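Local coordinates for protein Vv2_1132 (Vibrio vulnificus CMCP6, PDB 5Y9S) that probably binds DNA through an N-terminal helix-turn-helix domain and regulates transcription as a tetrameric LysR-type regulator with an effector-binding-type domain, at residues Val104-Leu109 with Leu154-Ile159; Ile200-Tyr205 with Val248-Met253; Glu147-Asp152 with Ser286-Arg291; His178-Val183 with Ile277-Leu282. All coordinates share one frame; numbering follows the deposited sequence.

Contact 1. Residues Val104-Leu109 with Leu154-Ile159; sequences VCLHTL and LFTYNI
Val-104 and Leu-154 meet as neighbours on two parallel strands of a mixed sheet, in a buried contact where strand 100-105 gives way to helix 107-112. The backbone is joined by Phe-155 N donating to Val-104 O at 3.2 Å, and the CA-H of Leu-154 leans on the same carbonyl. Val-104 CG1 sits between its own backbone N and carbonyl carbon (chi1 60°) and lies 3.7 Å from Leu-154 CD1; helix 139-147 packs on the sheet face that carries this pair. On the other face, Cys-105 CB approaches Phe-155 O at 3.4 Å.

Beyond the pairing the two segments spread apart, and Leu-109 fills in from the first turn of the helix. Its CD1 lies 3.8 Å from Phe-155 O, while CD2 comes obliquely against the phenol end of Tyr-157, 3.6 Å from CZ. Water 1, in the plane of the Tyr-157 ring, is 2.6 Å from Tyr-157 OH and bonds weakly to Thr-108 OG1, a loose link to the start of helix 107-112. Phe-210 meets the same ring nearly in parallel. A parallel strand pair, with a helix starting directly after strand 100-105, is in keeping with the alpha/beta subdomains of the periplasmic-binding-protein fold.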
loop_
_atom_site.group_PDB
_atom_site.type_symbol
_atom_site.label_atom_id
_atom_site.label_comp_id
_atom_site.label_asym_id
_atom_site.label_seq_id
_atom_site.Cartn_x
_atom_site.Cartn_y
_atom_site.Cartn_z
ATOM N N VAL D 104 -25.549 3.750 -18.636
ATOM C CA VAL D 104 -24.901 4.572 -17.620
ATOM C C VAL D 104 -25.558 5.946 -17.643
ATOM O O VAL D 104 -25.958 6.429 -18.710
ATOM C CB VAL D 104 -23.380 4.688 -17.869
ATOM C CG1 VAL D 104 -23.109 5.328 -19.219
ATOM C CG2 VAL D 104 -22.717 5.508 -16.795
ATOM N N CYS D 105 -25.684 6.566 -16.473
ATOM C CA CYS D 105 -26.273 7.896 -16.352
ATOM C C CYS D 105 -26.063 8.399 -14.935
ATOM O O CYS D 105 -25.547 7.691 -14.065
ATOM C CB CYS D 105 -27.762 7.896 -16.671
ATOM S SG CYS D 105 -28.681 6.745 -15.616
ATOM N N LEU D 106 -26.495 9.634 -14.714
ATOM C CA LEU D 106 -26.475 10.204 -13.382
ATOM C C LEU D 106 -27.546 9.544 -12.525
ATOM O O LEU D 106 -28.522 8.980 -13.036
ATOM C CB LEU D 106 -26.699 11.715 -13.438
ATOM C CG LEU D 106 -25.555 12.484 -14.100
ATOM C CD1 LEU D 106 -25.741 12.571 -15.641
ATOM C CD2 LEU D 106 -25.403 13.851 -13.450
ATOM N N HIS D 107 -27.356 9.643 -11.202
ATOM C CA HIS D 107 -28.267 9.009 -10.250
ATOM C C HIS D 107 -29.700 9.479 -10.443
ATOM O O HIS D 107 -30.635 8.669 -10.405
ATOM C CB HIS D 107 -27.828 9.306 -8.818
ATOM C CG HIS D 107 -26.712 8.437 -8.336
ATOM N ND1 HIS D 107 -25.435 8.515 -8.844
ATOM C CD2 HIS D 107 -26.685 7.468 -7.391
ATOM C CE1 HIS D 107 -24.664 7.636 -8.227
ATOM N NE2 HIS D 107 -25.400 6.988 -7.339
ATOM N N THR D 108 -29.895 10.789 -10.629
ATOM C CA THR D 108 -31.249 11.326 -10.710
ATOM C C THR D 108 -31.986 10.737 -11.902
ATOM O O THR D 108 -33.109 10.238 -11.769
ATOM C CB THR D 108 -31.212 12.853 -10.799
ATOM O OG1 THR D 108 -30.490 13.248 -11.973
ATOM C CG2 THR D 108 -30.508 13.434 -9.585
ATOM N N LEU D 109 -31.347 10.753 -13.073
ATOM C CA LEU D 109 -32.002 10.259 -14.276
ATOM C C LEU D 109 -32.368 8.794 -14.142
ATOM O O LEU D 109 -33.346 8.339 -14.744
ATOM C CB LEU D 109 -31.094 10.477 -15.486
ATOM C CG LEU D 109 -30.800 11.925 -15.890
ATOM C CD1 LEU D 109 -29.929 11.953 -17.131
ATOM C CD2 LEU D 109 -32.109 12.669 -16.128
ATOM N N LEU D 154 -25.605 6.085 -22.891
ATOM C CA LEU D 154 -25.399 7.086 -21.861
ATOM C C LEU D 154 -26.525 8.103 -21.971
ATOM O O LEU D 154 -26.760 8.658 -23.047
ATOM C CB LEU D 154 -24.026 7.745 -22.021
ATOM C CG LEU D 154 -23.869 9.097 -21.340
ATOM C CD1 LEU D 154 -23.618 8.931 -19.828
ATOM C CD2 LEU D 154 -22.769 9.912 -22.002
ATOM N N PHE D 155 -27.247 8.315 -20.881
ATOM C CA PHE D 155 -28.261 9.362 -20.807
ATOM C C PHE D 155 -27.698 10.517 -19.998
ATOM O O PHE D 155 -27.083 10.294 -18.950
ATOM C CB PHE D 155 -29.537 8.835 -20.165
ATOM C CG PHE D 155 -30.275 7.878 -21.023
ATOM C CD1 PHE D 155 -29.917 6.541 -21.051
ATOM C CD2 PHE D 155 -31.322 8.308 -21.818
ATOM C CE1 PHE D 155 -30.590 5.647 -21.857
ATOM C CE2 PHE D 155 -32.002 7.423 -22.629
ATOM C CZ PHE D 155 -31.638 6.092 -22.655
ATOM N N THR D 156 -27.889 11.743 -20.484
ATOM C CA THR D 156 -27.292 12.892 -19.810
ATOM C C THR D 156 -28.009 14.170 -20.221
ATOM O O THR D 156 -28.690 14.224 -21.247
ATOM C CB THR D 156 -25.795 13.005 -20.126
ATOM O OG1 THR D 156 -25.178 13.961 -19.251
ATOM C CG2 THR D 156 -25.599 13.429 -21.576
ATOM N N TYR D 157 -27.859 15.193 -19.385
ATOM C CA TYR D 157 -28.262 16.553 -19.730
ATOM C C TYR D 157 -27.209 17.182 -20.640
ATOM O O TYR D 157 -26.014 16.882 -20.533
ATOM C CB TYR D 157 -28.433 17.408 -18.467
ATOM C CG TYR D 157 -29.514 16.968 -17.483
ATOM C CD1 TYR D 157 -30.859 17.057 -17.817
ATOM C CD2 TYR D 157 -29.183 16.479 -16.219
ATOM C CE1 TYR D 157 -31.851 16.664 -16.939
ATOM C CE2 TYR D 157 -30.170 16.080 -15.321
ATOM C CZ TYR D 157 -31.508 16.175 -15.698
ATOM O OH TYR D 157 -32.513 15.793 -14.844
ATOM N N ASN D 158 -27.660 18.062 -21.539
ATOM C CA ASN D 158 -26.786 18.589 -22.591
ATOM C C ASN D 158 -25.566 19.281 -21.994
ATOM O O ASN D 158 -25.610 19.820 -20.891
ATOM C CB ASN D 158 -27.545 19.569 -23.482
ATOM C CG ASN D 158 -28.024 20.782 -22.717
ATOM O OD1 ASN D 158 -27.221 21.591 -22.250
ATOM N ND2 ASN D 158 -29.342 20.911 -22.569
ATOM N N ILE D 159 -24.469 19.278 -22.739
ATOM C CA ILE D 159 -23.175 19.713 -22.222
ATOM C C ILE D 159 -22.781 21.012 -22.915
ATOM O O ILE D 159 -22.615 21.051 -24.141
ATOM C CB ILE D 159 -22.094 18.633 -22.404
ATOM C CG1 ILE D 159 -22.671 17.237 -22.151
ATOM C CG2 ILE D 159 -20.916 18.900 -21.478
ATOM C CD1 ILE D 159 -23.145 16.539 -23.414
HETATM O O HOH W 1 -33.016 15.239 -12.401
#

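Contact 2. Residues Ile200-Tyr205 with Val248-Met253; sequences IPYLSY and VAWVPM
Tyr-202 holds CG anti to its backbone N (chi1 171°); further out, its CE1 comes 3.9 Å from Trp-250 CE3, the two side chains crossing at about a right angle. In Tyr-205, CG is instead anti to the carbonyl carbon (chi1 -69°), and the ring edge faces Trp-250 O, with CE2 only 3.0 Å away.

Strands 199-205 and 248-252 run parallel. Val-248 is held through both its N and its O: N donates to Pro-201 O at 2.9 Å, and O accepts an almost straight bond from Leu-203 N, also 2.9 Å. The axes of segments 200-205 and 248-252 diverge at 32°. Water 2 carries the pairing on, donating to Leu-203 O and accepting from Trp-250 N at 2.8 Å. Val-248 CG1 packs 3.7 Å from Ile-200 CG2, and Leu-203 CD1 touches Ala-249 CB on the opposite sheet face.

Tyr-205 OH hydrogen-bonds to Ser-235 OG and meets Pro-252 CD tip to tip at 3.4 Å; a weak bond to Trp-250 O is possible but unsettled. With Tyr-202 OH held by Glu-216 and Trp-250 NE1 by Trp-275 O, the aromatic groups bring their polar ends into a buried core already paired.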
loop_
_atom_site.group_PDB
_atom_site.type_symbol
_atom_site.label_atom_id
_atom_site.label_comp_id
_atom_site.label_asym_id
_atom_site.label_seq_id
_atom_site.Cartn_x
_atom_site.Cartn_y
_atom_site.Cartn_z
ATOM N N ILE D 200 -37.296 34.276 0.500
ATOM C CA ILE D 200 -37.911 32.976 0.239
ATOM C C ILE D 200 -36.888 31.894 0.536
ATOM O O ILE D 200 -35.773 31.954 0.004
ATOM C CB ILE D 200 -38.392 32.857 -1.216
ATOM C CG1 ILE D 200 -38.894 34.211 -1.720
ATOM C CG2 ILE D 200 -39.441 31.784 -1.315
ATOM C CD1 ILE D 200 -39.238 34.224 -3.192
ATOM N N PRO D 201 -37.221 30.896 1.346
ATOM C CA PRO D 201 -36.301 29.773 1.532
ATOM C C PRO D 201 -36.109 29.041 0.214
ATOM O O PRO D 201 -37.063 28.796 -0.529
ATOM C CB PRO D 201 -37.005 28.895 2.574
ATOM C CG PRO D 201 -38.128 29.736 3.124
ATOM C CD PRO D 201 -38.500 30.682 2.036
ATOM N N TYR D 202 -34.857 28.703 -0.077
ATOM C CA TYR D 202 -34.461 28.209 -1.387
ATOM C C TYR D 202 -33.837 26.835 -1.219
ATOM O O TYR D 202 -32.875 26.683 -0.459
ATOM C CB TYR D 202 -33.485 29.188 -2.045
ATOM C CG TYR D 202 -32.843 28.684 -3.317
ATOM C CD1 TYR D 202 -33.576 27.989 -4.276
ATOM C CD2 TYR D 202 -31.503 28.922 -3.569
ATOM C CE1 TYR D 202 -32.983 27.532 -5.448
ATOM C CE2 TYR D 202 -30.902 28.480 -4.742
ATOM C CZ TYR D 202 -31.646 27.783 -5.669
ATOM O OH TYR D 202 -31.034 27.340 -6.820
ATOM N N LEU D 203 -34.395 25.835 -1.916
ATOM C CA LEU D 203 -33.883 24.461 -1.904
ATOM C C LEU D 203 -33.087 24.248 -3.190
ATOM O O LEU D 203 -33.670 24.150 -4.272
ATOM C CB LEU D 203 -35.022 23.447 -1.793
ATOM C CG LEU D 203 -36.187 23.763 -0.851
ATOM C CD1 LEU D 203 -37.474 23.056 -1.315
ATOM C CD2 LEU D 203 -35.843 23.355 0.567
ATOM N N SER D 204 -31.766 24.162 -3.069
ATOM C CA SER D 204 -30.858 24.366 -4.190
ATOM C C SER D 204 -30.043 23.113 -4.502
ATOM O O SER D 204 -29.970 22.163 -3.713
ATOM C CB SER D 204 -29.895 25.514 -3.891
ATOM O OG SER D 204 -28.973 25.108 -2.898
ATOM N N TYR D 205 -29.396 23.137 -5.666
ATOM C CA TYR D 205 -28.509 22.055 -6.070
ATOM C C TYR D 205 -27.081 22.350 -5.638
ATOM O O TYR D 205 -26.667 23.507 -5.536
ATOM C CB TYR D 205 -28.542 21.862 -7.575
ATOM C CG TYR D 205 -29.838 21.315 -8.130
ATOM C CD1 TYR D 205 -30.035 19.954 -8.244
ATOM C CD2 TYR D 205 -30.834 22.170 -8.610
ATOM C CE1 TYR D 205 -31.197 19.433 -8.784
ATOM C CE2 TYR D 205 -31.995 21.670 -9.145
ATOM C CZ TYR D 205 -32.172 20.300 -9.233
ATOM O OH TYR D 205 -33.330 19.792 -9.764
ATOM N N VAL D 248 -38.871 26.927 -1.901
ATOM C CA VAL D 248 -39.059 26.817 -3.339
ATOM C C VAL D 248 -37.844 26.121 -3.945
ATOM O O VAL D 248 -36.696 26.389 -3.565
ATOM C CB VAL D 248 -39.298 28.214 -3.955
ATOM C CG1 VAL D 248 -38.165 29.138 -3.608
ATOM C CG2 VAL D 248 -39.487 28.136 -5.462
ATOM N N ALA D 249 -38.105 25.185 -4.853
ATOM C CA ALA D 249 -37.082 24.451 -5.589
ATOM C C ALA D 249 -37.305 24.621 -7.086
ATOM O O ALA D 249 -38.452 24.666 -7.551
ATOM C CB ALA D 249 -37.112 22.960 -5.228
ATOM N N TRP D 250 -36.206 24.740 -7.835
ATOM C CA TRP D 250 -36.235 24.656 -9.295
ATOM C C TRP D 250 -35.907 23.214 -9.676
ATOM O O TRP D 250 -34.831 22.706 -9.337
ATOM C CB TRP D 250 -35.245 25.637 -9.943
ATOM C CG TRP D 250 -35.849 27.019 -10.257
ATOM C CD1 TRP D 250 -36.241 27.496 -11.484
ATOM C CD2 TRP D 250 -36.135 28.064 -9.318
ATOM N NE1 TRP D 250 -36.759 28.765 -11.353
ATOM C CE2 TRP D 250 -36.691 29.139 -10.037
ATOM C CE3 TRP D 250 -35.972 28.192 -7.937
ATOM C CZ2 TRP D 250 -37.089 30.326 -9.419
ATOM C CZ3 TRP D 250 -36.363 29.382 -7.320
ATOM C CH2 TRP D 250 -36.917 30.420 -8.056
ATOM N N VAL D 251 -36.845 22.554 -10.350
ATOM C CA VAL D 251 -36.718 21.130 -10.668
ATOM C C VAL D 251 -37.230 20.881 -12.073
ATOM O O VAL D 251 -38.131 21.568 -12.579
ATOM C CB VAL D 251 -37.503 20.239 -9.679
ATOM C CG1 VAL D 251 -36.938 20.350 -8.275
ATOM C CG2 VAL D 251 -39.007 20.574 -9.717
ATOM N N PRO D 252 -36.659 19.883 -12.733
ATOM C CA PRO D 252 -37.123 19.519 -14.075
ATOM C C PRO D 252 -38.563 19.037 -14.034
ATOM O O PRO D 252 -38.981 18.372 -13.087
ATOM C CB PRO D 252 -36.165 18.392 -14.484
ATOM C CG PRO D 252 -34.944 18.638 -13.680
ATOM C CD PRO D 252 -35.405 19.207 -12.373
ATOM N N MET D 253 -39.325 19.388 -15.076
ATOM C CA MET D 253 -40.717 18.951 -15.131
ATOM C C MET D 253 -40.842 17.446 -14.972
ATOM O O MET D 253 -41.753 16.975 -14.297
ATOM C CB MET D 253 -41.392 19.375 -16.450
ATOM C CG MET D 253 -41.896 20.801 -16.500
ATOM S SD MET D 253 -43.323 21.013 -15.436
ATOM C CE MET D 253 -44.533 19.911 -16.122
HETATM O O HOH W 2 -33.627 24.099 -7.066
#

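Contact 3. Residues Glu147-Asp152 with Ser286-Arg291; sequences EDHSTD and STTNHR
His-149 meets the turn from Ser-286 to Asn-289 mainly at its ring edge. Asn-289 ND2 donates to ND1 at 2.9 Å, lying almost in the plane of the imidazole, and the amide itself is turned only 22° from that ring. Further round the same edge, His-149 CE1 is 3.0 Å from Thr-288 O, and NE2 makes a weak, bent bond to Thr-288 OG1. ND1 as acceptor suggests that the ring proton is probably on NE2. Thr-288 OG1 is also shared with Ser-286 OG at 3.1 Å.

The second flat pair is Arg-291 and Asp-152. The guanidinium edge offers NH1 to Asp-152 OD1 in a 2.8 Å salt bridge, with the carboxylate plane rotated 51° from it. Asp-152 has a second charged partner in Arg-102, through OD2, and Arg-291 NH2 bonds Thr-100 O. Water 3 donates to Asp-152 O at 2.7 Å and accepts from Ser-286 N at 2.8 Å, linking the two backbones.

His-149, with positive phi (53°), closes helix 139-147 in a Schellman motif, while the type I turn leads to Arg-291 at the N-cap of helix 292-300: two connecting loops meet at the end of the sheet where strand 153-157 begins and strand 277-286 finishes.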
loop_
_atom_site.group_PDB
_atom_site.type_symbol
_atom_site.label_atom_id
_atom_site.label_comp_id
_atom_site.label_asym_id
_atom_site.label_seq_id
_atom_site.Cartn_x
_atom_site.Cartn_y
_atom_site.Cartn_z
ATOM N N GLU D 147 -16.777 4.408 -26.232
ATOM C CA GLU D 147 -15.743 4.009 -27.184
ATOM C C GLU D 147 -15.241 2.598 -26.896
ATOM O O GLU D 147 -15.128 1.773 -27.807
ATOM C CB GLU D 147 -14.588 5.010 -27.149
ATOM C CG GLU D 147 -14.910 6.372 -27.751
ATOM C CD GLU D 147 -13.789 7.385 -27.536
ATOM O OE1 GLU D 147 -13.996 8.367 -26.782
ATOM O OE2 GLU D 147 -12.696 7.192 -28.120
ATOM N N ASP D 148 -14.962 2.288 -25.626
ATOM C CA ASP D 148 -14.495 0.954 -25.245
ATOM C C ASP D 148 -15.578 -0.130 -25.334
ATOM O O ASP D 148 -15.276 -1.292 -25.033
ATOM C CB ASP D 148 -13.931 0.980 -23.820
ATOM C CG ASP D 148 -12.813 2.008 -23.642
ATOM O OD1 ASP D 148 -12.391 2.625 -24.639
ATOM O OD2 ASP D 148 -12.357 2.211 -22.499
ATOM N N HIS D 149 -16.812 0.201 -25.712
ATOM C CA HIS D 149 -17.932 -0.747 -25.675
ATOM C C HIS D 149 -18.099 -1.409 -24.302
ATOM O O HIS D 149 -18.740 -2.465 -24.183
ATOM C CB HIS D 149 -17.794 -1.809 -26.764
ATOM C CG HIS D 149 -17.591 -1.238 -28.131
ATOM N ND1 HIS D 149 -18.633 -0.993 -29.001
ATOM C CD2 HIS D 149 -16.464 -0.859 -28.780
ATOM C CE1 HIS D 149 -18.159 -0.483 -30.123
ATOM N NE2 HIS D 149 -16.846 -0.391 -30.015
ATOM N N SER D 150 -17.536 -0.810 -23.246
ATOM C CA SER D 150 -17.801 -1.305 -21.900
ATOM C C SER D 150 -19.195 -0.932 -21.422
ATOM O O SER D 150 -19.661 -1.487 -20.418
ATOM C CB SER D 150 -16.743 -0.777 -20.922
ATOM O OG SER D 150 -16.789 0.634 -20.797
ATOM N N THR D 151 -19.859 -0.001 -22.106
ATOM C CA THR D 151 -21.263 0.314 -21.877
ATOM C C THR D 151 -21.885 0.653 -23.220
ATOM O O THR D 151 -21.181 0.960 -24.181
ATOM C CB THR D 151 -21.456 1.475 -20.887
ATOM O OG1 THR D 151 -22.796 1.442 -20.382
ATOM C CG2 THR D 151 -21.221 2.808 -21.565
ATOM N N ASP D 152 -23.214 0.589 -23.281
ATOM C CA ASP D 152 -23.936 0.717 -24.545
ATOM C C ASP D 152 -24.617 2.062 -24.742
ATOM O O ASP D 152 -24.625 2.580 -25.863
ATOM C CB ASP D 152 -24.985 -0.388 -24.651
ATOM C CG ASP D 152 -24.371 -1.764 -24.511
ATOM O OD1 ASP D 152 -24.914 -2.585 -23.747
ATOM O OD2 ASP D 152 -23.332 -2.012 -25.162
ATOM N N SER D 286 -22.282 4.618 -29.212
ATOM C CA SER D 286 -21.082 4.451 -30.017
ATOM C C SER D 286 -21.444 4.173 -31.466
ATOM O O SER D 286 -22.339 3.372 -31.753
ATOM C CB SER D 286 -20.217 3.300 -29.504
ATOM O OG SER D 286 -19.069 3.167 -30.325
ATOM N N THR D 287 -20.711 4.813 -32.383
ATOM C CA THR D 287 -20.942 4.566 -33.803
ATOM C C THR D 287 -20.463 3.178 -34.224
ATOM O O THR D 287 -21.060 2.572 -35.119
ATOM C CB THR D 287 -20.269 5.651 -34.643
ATOM O OG1 THR D 287 -18.887 5.734 -34.286
ATOM C CG2 THR D 287 -20.925 7.011 -34.393
ATOM N N THR D 288 -19.419 2.648 -33.575
ATOM C CA THR D 288 -18.855 1.331 -33.860
ATOM C C THR D 288 -19.512 0.191 -33.075
ATOM O O THR D 288 -18.927 -0.891 -32.988
ATOM C CB THR D 288 -17.348 1.319 -33.564
ATOM O OG1 THR D 288 -17.118 1.508 -32.159
ATOM C CG2 THR D 288 -16.634 2.409 -34.328
ATOM N N ASN D 289 -20.691 0.397 -32.491
ATOM C CA ASN D 289 -21.354 -0.624 -31.680
ATOM C C ASN D 289 -22.659 -0.993 -32.368
ATOM O O ASN D 289 -23.611 -0.201 -32.371
ATOM C CB ASN D 289 -21.605 -0.126 -30.255
ATOM C CG ASN D 289 -22.230 -1.185 -29.354
ATOM O OD1 ASN D 289 -23.426 -1.479 -29.441
ATOM N ND2 ASN D 289 -21.425 -1.737 -28.459
ATOM N N HIS D 290 -22.707 -2.185 -32.947
ATOM C CA HIS D 290 -23.892 -2.676 -33.643
ATOM C C HIS D 290 -24.339 -3.974 -32.981
ATOM O O HIS D 290 -24.129 -5.066 -33.512
ATOM C CB HIS D 290 -23.605 -2.863 -35.150
ATOM C CG HIS D 290 -22.921 -1.690 -35.784
ATOM N ND1 HIS D 290 -21.550 -1.598 -35.896
ATOM C CD2 HIS D 290 -23.420 -0.546 -36.316
ATOM C CE1 HIS D 290 -21.235 -0.456 -36.482
ATOM N NE2 HIS D 290 -22.351 0.201 -36.745
ATOM N N ARG D 291 -24.942 -3.857 -31.806
ATOM C CA ARG D 291 -25.633 -4.970 -31.178
ATOM C C ARG D 291 -27.126 -4.779 -31.407
ATOM O O ARG D 291 -27.644 -3.667 -31.256
ATOM C CB ARG D 291 -25.311 -5.054 -29.683
ATOM C CG ARG D 291 -23.807 -4.963 -29.354
ATOM C CD ARG D 291 -23.514 -5.194 -27.866
ATOM N NE ARG D 291 -24.509 -6.093 -27.298
ATOM C CZ ARG D 291 -25.188 -5.872 -26.180
ATOM N NH1 ARG D 291 -24.973 -4.778 -25.449
ATOM N NH2 ARG D 291 -26.083 -6.765 -25.793
HETATM O O HOH W 3 -22.579 2.300 -27.593
#

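Contact 4. Residues His178-Val183 with Ile277-Leu282; sequences HSEKVV and IPIDIL
His-178 to Val-182 and Ile-277 to Ile-281 run antiparallel in register, with hydrogen-bonded pairs His-178/Ile-281, Glu-180/Ile-279 and Val-182/Ile-277 and the segments twisted to 140°. The ladder is tightest at Val-182 N to Ile-277 O, 2.6 Å, and weakens at the other end, where His-178 N is 3.4 Å from Ile-281 O.

On one face Glu-180 and Ile-279 lie side by side. Glu-180 CG occupies the crowded position between backbone N and carbonyl carbon (chi1 64°), 3.8 Å from Ile-279 CG2. From there the chain extends until OE1 is 3.6 Å from Ile-281 CD1; the same OE1 is hydrogen-bonded to His-254 ND1. Ile-279 CD1 also reaches Val-182 CG2 at 3.6 Å. The other face is more polar: Ser-179 OG donates to Asp-280 OD1 at 3.0 Å, arriving from above the carboxylate plane, and the aliphatic part of Lys-181 bends so that CD rests 4.0 Å from Pro-278 CA.

Helix 210-220 packs on the face of Ile-277 and Ile-279. Strand 248-252 pairs with the other edge of 172-186, and strand 153-157 with that of 277-286; the two long strands lie between them and probably form the crossover connections between the subdomains, as in LysR regulatory domains.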
loop_
_atom_site.group_PDB
_atom_site.type_symbol
_atom_site.label_atom_id
_atom_site.label_comp_id
_atom_site.label_asym_id
_atom_site.label_seq_id
_atom_site.Cartn_x
_atom_site.Cartn_y
_atom_site.Cartn_z
ATOM N N HIS D 178 -35.700 14.093 -24.702
ATOM C CA HIS D 178 -36.727 14.890 -24.060
ATOM C C HIS D 178 -36.245 16.325 -23.982
ATOM O O HIS D 178 -35.080 16.576 -23.661
ATOM C CB HIS D 178 -37.021 14.361 -22.656
ATOM C CG HIS D 178 -38.438 14.535 -22.232
ATOM N ND1 HIS D 178 -38.922 14.029 -21.049
ATOM C CD2 HIS D 178 -39.479 15.156 -22.835
ATOM C CE1 HIS D 178 -40.202 14.331 -20.935
ATOM N NE2 HIS D 178 -40.565 15.018 -22.004
ATOM N N SER D 179 -37.141 17.251 -24.310
ATOM C CA SER D 179 -36.948 18.677 -24.089
ATOM C C SER D 179 -38.043 19.151 -23.146
ATOM O O SER D 179 -39.210 18.773 -23.303
ATOM C CB SER D 179 -36.982 19.463 -25.404
ATOM O OG SER D 179 -35.708 19.493 -26.026
ATOM N N GLU D 180 -37.667 19.955 -22.162
ATOM C CA GLU D 180 -38.593 20.368 -21.117
ATOM C C GLU D 180 -38.010 21.598 -20.443
ATOM O O GLU D 180 -36.999 22.152 -20.888
ATOM C CB GLU D 180 -38.826 19.242 -20.104
ATOM C CG GLU D 180 -37.568 18.870 -19.328
ATOM C CD GLU D 180 -37.810 17.792 -18.273
ATOM O OE1 GLU D 180 -36.829 17.142 -17.832
ATOM O OE2 GLU D 180 -38.980 17.587 -17.888
ATOM N N LYS D 181 -38.640 22.022 -19.356
ATOM C CA LYS D 181 -38.176 23.169 -18.598
ATOM C C LYS D 181 -37.852 22.749 -17.170
ATOM O O LYS D 181 -38.365 21.743 -16.654
ATOM C CB LYS D 181 -39.221 24.297 -18.598
ATOM C CG LYS D 181 -39.821 24.645 -19.984
ATOM C CD LYS D 181 -38.988 25.702 -20.726
ATOM C CE LYS D 181 -39.829 26.527 -21.707
ATOM N NZ LYS D 181 -39.872 27.970 -21.317
ATOM N N VAL D 182 -36.969 23.513 -16.550
ATOM C CA VAL D 182 -36.712 23.423 -15.125
ATOM C C VAL D 182 -37.541 24.513 -14.457
ATOM O O VAL D 182 -37.331 25.701 -14.712
ATOM C CB VAL D 182 -35.217 23.579 -14.814
ATOM C CG1 VAL D 182 -35.022 23.766 -13.328
ATOM C CG2 VAL D 182 -34.432 22.365 -15.340
ATOM N N VAL D 183 -38.501 24.125 -13.627
ATOM C CA VAL D 183 -39.500 25.086 -13.148
ATOM C C VAL D 183 -39.439 25.259 -11.642
ATOM O O VAL D 183 -39.066 24.325 -10.925
ATOM C CB VAL D 183 -40.909 24.667 -13.575
ATOM C CG1 VAL D 183 -40.956 24.540 -15.099
ATOM C CG2 VAL D 183 -41.320 23.366 -12.868
ATOM N N ILE D 277 -36.368 27.368 -17.024
ATOM C CA ILE D 277 -35.111 27.233 -17.753
ATOM C C ILE D 277 -35.214 26.026 -18.675
ATOM O O ILE D 277 -35.446 24.910 -18.184
ATOM C CB ILE D 277 -33.918 27.081 -16.806
ATOM C CG1 ILE D 277 -33.865 28.254 -15.829
ATOM C CG2 ILE D 277 -32.654 27.011 -17.623
ATOM C CD1 ILE D 277 -33.105 27.953 -14.583
ATOM N N PRO D 278 -35.009 26.189 -19.989
ATOM C CA PRO D 278 -35.094 25.050 -20.911
ATOM C C PRO D 278 -33.911 24.112 -20.754
ATOM O O PRO D 278 -32.793 24.537 -20.459
ATOM C CB PRO D 278 -35.071 25.712 -22.291
ATOM C CG PRO D 278 -34.220 26.918 -22.098
ATOM C CD PRO D 278 -34.572 27.416 -20.687
ATOM N N ILE D 279 -34.160 22.831 -21.014
ATOM C CA ILE D 279 -33.166 21.797 -20.777
ATOM C C ILE D 279 -33.479 20.609 -21.676
ATOM O O ILE D 279 -34.646 20.313 -21.957
ATOM C CB ILE D 279 -33.139 21.422 -19.276
ATOM C CG1 ILE D 279 -31.726 21.186 -18.814
ATOM C CG2 ILE D 279 -34.021 20.223 -18.950
ATOM C CD1 ILE D 279 -31.676 21.183 -17.338
ATOM N N ASP D 280 -32.428 19.946 -22.153
ATOM C CA ASP D 280 -32.557 18.794 -23.039
ATOM C C ASP D 280 -31.905 17.588 -22.386
ATOM O O ASP D 280 -30.883 17.717 -21.706
ATOM C CB ASP D 280 -31.896 19.026 -24.419
ATOM C CG ASP D 280 -32.136 20.418 -24.975
ATOM O OD1 ASP D 280 -33.297 20.878 -24.977
ATOM O OD2 ASP D 280 -31.158 21.042 -25.435
ATOM N N ILE D 281 -32.492 16.418 -22.596
ATOM C CA ILE D 281 -31.936 15.169 -22.097
ATOM C C ILE D 281 -31.529 14.338 -23.301
ATOM O O ILE D 281 -32.366 14.003 -24.152
ATOM C CB ILE D 281 -32.926 14.412 -21.209
ATOM C CG1 ILE D 281 -33.080 15.139 -19.871
ATOM C CG2 ILE D 281 -32.421 12.999 -20.990
ATOM C CD1 ILE D 281 -34.368 14.832 -19.158
ATOM N N LEU D 282 -30.248 14.001 -23.364
ATOM C CA LEU D 282 -29.659 13.371 -24.532
ATOM C C LEU D 282 -29.379 11.908 -24.246
ATOM O O LEU D 282 -29.137 11.520 -23.100
ATOM C CB LEU D 282 -28.361 14.078 -24.935
ATOM C CG LEU D 282 -28.607 15.575 -25.111
ATOM C CD1 LEU D 282 -27.333 16.340 -25.392
ATOM C CD2 LEU D 282 -29.626 15.765 -26.219
#

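All four contacts lie in the regulatory domain. Contacts 1 and 2 are buried parallel pairings, one in each half of the sheet; each has one bridging water, between side chains in contact 1 and between backbones in contact 2. Contact 4 connects them: its strand 277-286 borders strand 153-157, with Thr-156 O 2.6 Å from Leu-282 N, and its strand 172-186 borders strand 248-252, with Val-251 O 2.8 Å from Val-183 N. It is partly exposed, largely apolar on the face of its isoleucines and more polar on the other. Contact 3, partly buried at the far end of strand 277-286, joins loops through charges and hydrogen bonds, with Thr-151 packing on Val-104 of contact 1.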